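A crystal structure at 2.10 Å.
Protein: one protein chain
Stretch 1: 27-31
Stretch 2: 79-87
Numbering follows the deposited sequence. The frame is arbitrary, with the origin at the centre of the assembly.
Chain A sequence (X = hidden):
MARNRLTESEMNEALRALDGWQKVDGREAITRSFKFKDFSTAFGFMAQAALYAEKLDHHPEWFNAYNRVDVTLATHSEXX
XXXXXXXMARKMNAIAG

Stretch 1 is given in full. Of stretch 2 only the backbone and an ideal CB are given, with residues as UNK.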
# COMPACT_ATOMS: atom_id res chain seq x y z
N ARG A 27 14.02 -4.27 -2.46
CA ARG A 27 13.31 -3.23 -3.22
C ARG A 27 12.91 -2.06 -2.33
O ARG A 27 12.57 -2.25 -1.16
CB ARG A 27 12.06 -3.81 -3.88
CG ARG A 27 12.33 -4.88 -4.95
CD ARG A 27 13.00 -4.29 -6.19
NE ARG A 27 12.25 -3.17 -6.75
CZ ARG A 27 11.20 -3.26 -7.57
NH1 ARG A 27 10.73 -4.45 -7.96
NH2 ARG A 27 10.60 -2.15 -7.99
N GLU A 28 12.95 -0.86 -2.89
CA GLU A 28 12.47 0.34 -2.20
C GLU A 28 10.96 0.43 -2.38
O GLU A 28 10.45 1.22 -3.18
CB GLU A 28 13.17 1.59 -2.73
CG GLU A 28 14.69 1.56 -2.60
CD GLU A 28 15.15 1.42 -1.16
OE1 GLU A 28 14.56 2.08 -0.27
OE2 GLU A 28 16.10 0.66 -0.92
N ALA A 29 10.26 -0.41 -1.64
CA ALA A 29 8.81 -0.53 -1.73
C ALA A 29 8.28 -1.26 -0.50
O ALA A 29 9.04 -1.96 0.19
CB ALA A 29 8.42 -1.29 -3.02
N ILE A 30 7.00 -1.09 -0.22
CA ILE A 30 6.36 -1.81 0.89
C ILE A 30 5.20 -2.65 0.38
O ILE A 30 4.62 -2.36 -0.68
CB ILE A 30 5.88 -0.85 2.01
CG1 ILE A 30 4.83 0.15 1.49
CG2 ILE A 30 7.08 -0.11 2.60
CD1 ILE A 30 4.24 1.05 2.58
N THR A 31 4.87 -3.71 1.11
CA THR A 31 3.90 -4.67 0.64
C THR A 31 3.07 -5.30 1.77
O THR A 31 3.55 -5.46 2.89
CB THR A 31 4.59 -5.79 -0.21
OG1 THR A 31 3.59 -6.57 -0.88
CG2 THR A 31 5.47 -6.69 0.67
N UNK A 79 11.45 7.58 -6.95
CA UNK A 79 12.22 6.34 -6.98
C UNK A 79 12.41 5.74 -5.58
O UNK A 79 13.51 5.35 -5.18
CB UNK A 79 13.58 6.59 -7.63
N UNK A 80 11.32 5.68 -4.83
CA UNK A 80 11.36 5.13 -3.49
C UNK A 80 10.04 5.25 -2.76
O UNK A 80 9.02 5.61 -3.36
CB UNK A 80 12.46 5.82 -2.68
N UNK A 81 10.08 4.94 -1.47
CA UNK A 81 8.92 5.02 -0.60
C UNK A 81 8.79 6.44 -0.06
O UNK A 81 9.76 7.00 0.46
CB UNK A 81 9.02 4.01 0.54
N UNK A 82 7.59 7.01 -0.19
CA UNK A 82 7.30 8.36 0.29
C UNK A 82 6.02 8.34 1.13
O UNK A 82 5.38 7.29 1.28
CB UNK A 82 7.16 9.34 -0.88
N UNK A 83 5.64 9.50 1.64
CA UNK A 83 4.42 9.67 2.43
C UNK A 83 3.16 9.23 1.67
O UNK A 83 2.21 8.77 2.29
CB UNK A 83 4.28 11.13 2.85
N UNK A 84 3.16 9.36 0.34
CA UNK A 84 2.04 8.87 -0.48
C UNK A 84 1.79 7.37 -0.30
O UNK A 84 0.64 6.92 -0.23
CB UNK A 84 2.31 9.17 -1.96
N UNK A 85 2.87 6.59 -0.22
CA UNK A 85 2.78 5.15 -0.00
C UNK A 85 2.28 4.86 1.40
O UNK A 85 1.47 3.95 1.61
CB UNK A 85 4.14 4.48 -0.23
N UNK A 86 2.76 5.64 2.36
CA UNK A 86 2.31 5.53 3.75
C UNK A 86 0.81 5.85 3.85
O UNK A 86 0.08 5.15 4.53
CB UNK A 86 3.12 6.47 4.65
N UNK A 87 0.38 6.92 3.19
CA UNK A 87 -1.04 7.29 3.18
C UNK A 87 -1.92 6.19 2.58
O UNK A 87 -2.99 5.87 3.12
CB UNK A 87 -1.24 8.59 2.40

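Position 79 has a left-handed backbone, phi 50° and psi 47°, and its CA-to-CB bond runs sideways, with no atom of stretch 1 within 5.5 Å of the ideal CB. Such angles favour Asn, Gly or Asp, and nothing in stretch 1 narrows the choice. The residue is Asn 79, chi1 t, which makes no contact across.

At position 80 the backbone is almost fully extended, phi 176° and psi -170°, which glycine reaches most easily. The ideal CB would lie 4.3 Å from Glu 28 CB, so a small side chain is not excluded by distance alone; the backbone angles make the stronger case. Gly 80 is found, its CA 4.0 Å from Glu 28 O.

Position 81 points toward stretch 1. Its ideal CB is 4.9 Å from Glu 28 O and 5.0 Å from Ile 30 CG2, a gap that a methyl or two could fill beside a backbone turning into a strand. Val, Ile, Leu or perhaps Thr would suit. Val 81, chi1 t, sends CG2 to 3.6 Å from Ala 29 N and 4.3 Å from Ile 30 CG2, packing on both backbone and side chain. No direct hydrogen bond joins the stretches, but a water 3.1 Å from both Val 81 N and Glu 28 OE1 accepts from the former and donates to the latter.

Position 82 is out of reach and precedes a helical run, where Ser, Thr, Asp or Asn could cap free amides. Thr 82 does so: its OG1 accepts from the backbone N of position 84 at 3.3 Å.

Positions 83 and 84 have helical angles and face no part of stretch 1, so many helix-tolerant residues would do; they are Glu 83 and Leu 84.

Position 85 points toward stretch 1, its ideal CB 4.4 Å from Ile 30 CD1. That methyl invites a short apolar residue, yet a polar one with its head turned back to its own stretch would also serve. Asp 85 takes the second course: with chi1 m, OD2 accepts from Thr 82 N at 2.9 Å, while its CB lies 4.5 Å from Ile 30 CD1.

Position 86 points away, so only a side chain long enough to bend back can meet the isoleucine; Ile, Leu or Met are candidates. Ile 86, m at both chi angles, brings its CD1 to 4.3 Å from Ile 30 CD1.

Position 87 is helical and beyond reach, leaving the choice wide; Lys 87 makes no contact.

Stretch 2, residues 79-87: NGVTELDIK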
# COMPACT_ATOMS: atom_id res chain seq x y z
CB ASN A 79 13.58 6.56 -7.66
CG ASN A 79 14.21 5.27 -8.17
OD1 ASN A 79 13.51 4.38 -8.66
ND2 ASN A 79 15.53 5.17 -8.07
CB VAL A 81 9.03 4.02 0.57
CG1 VAL A 81 7.79 4.10 1.46
CG2 VAL A 81 9.21 2.59 0.03
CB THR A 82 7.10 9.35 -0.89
OG1 THR A 82 5.83 9.11 -1.52
CG2 THR A 82 8.23 9.22 -1.92
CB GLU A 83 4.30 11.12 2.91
CG GLU A 83 3.04 11.47 3.72
CD GLU A 83 2.88 10.67 5.01
OE1 GLU A 83 3.85 10.03 5.47
OE2 GLU A 83 1.78 10.70 5.59
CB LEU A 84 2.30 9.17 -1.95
CG LEU A 84 2.32 10.64 -2.38
CD1 LEU A 84 2.77 10.77 -3.84
CD2 LEU A 84 0.96 11.28 -2.17
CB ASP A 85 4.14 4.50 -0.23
CG ASP A 85 4.66 4.76 -1.62
OD1 ASP A 85 3.96 4.36 -2.58
OD2 ASP A 85 5.74 5.36 -1.76
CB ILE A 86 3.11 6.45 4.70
CG1 ILE A 86 4.62 6.19 4.59
CG2 ILE A 86 2.63 6.27 6.14
CD1 ILE A 86 5.04 4.72 4.63
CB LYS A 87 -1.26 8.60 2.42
CG LYS A 87 -0.74 9.82 3.15
CD LYS A 87 -0.90 11.10 2.33
CE LYS A 87 -2.29 11.68 2.47
NZ LYS A 87 -2.44 12.96 1.71
O HOH W 1 12.79 4.62 -0.07
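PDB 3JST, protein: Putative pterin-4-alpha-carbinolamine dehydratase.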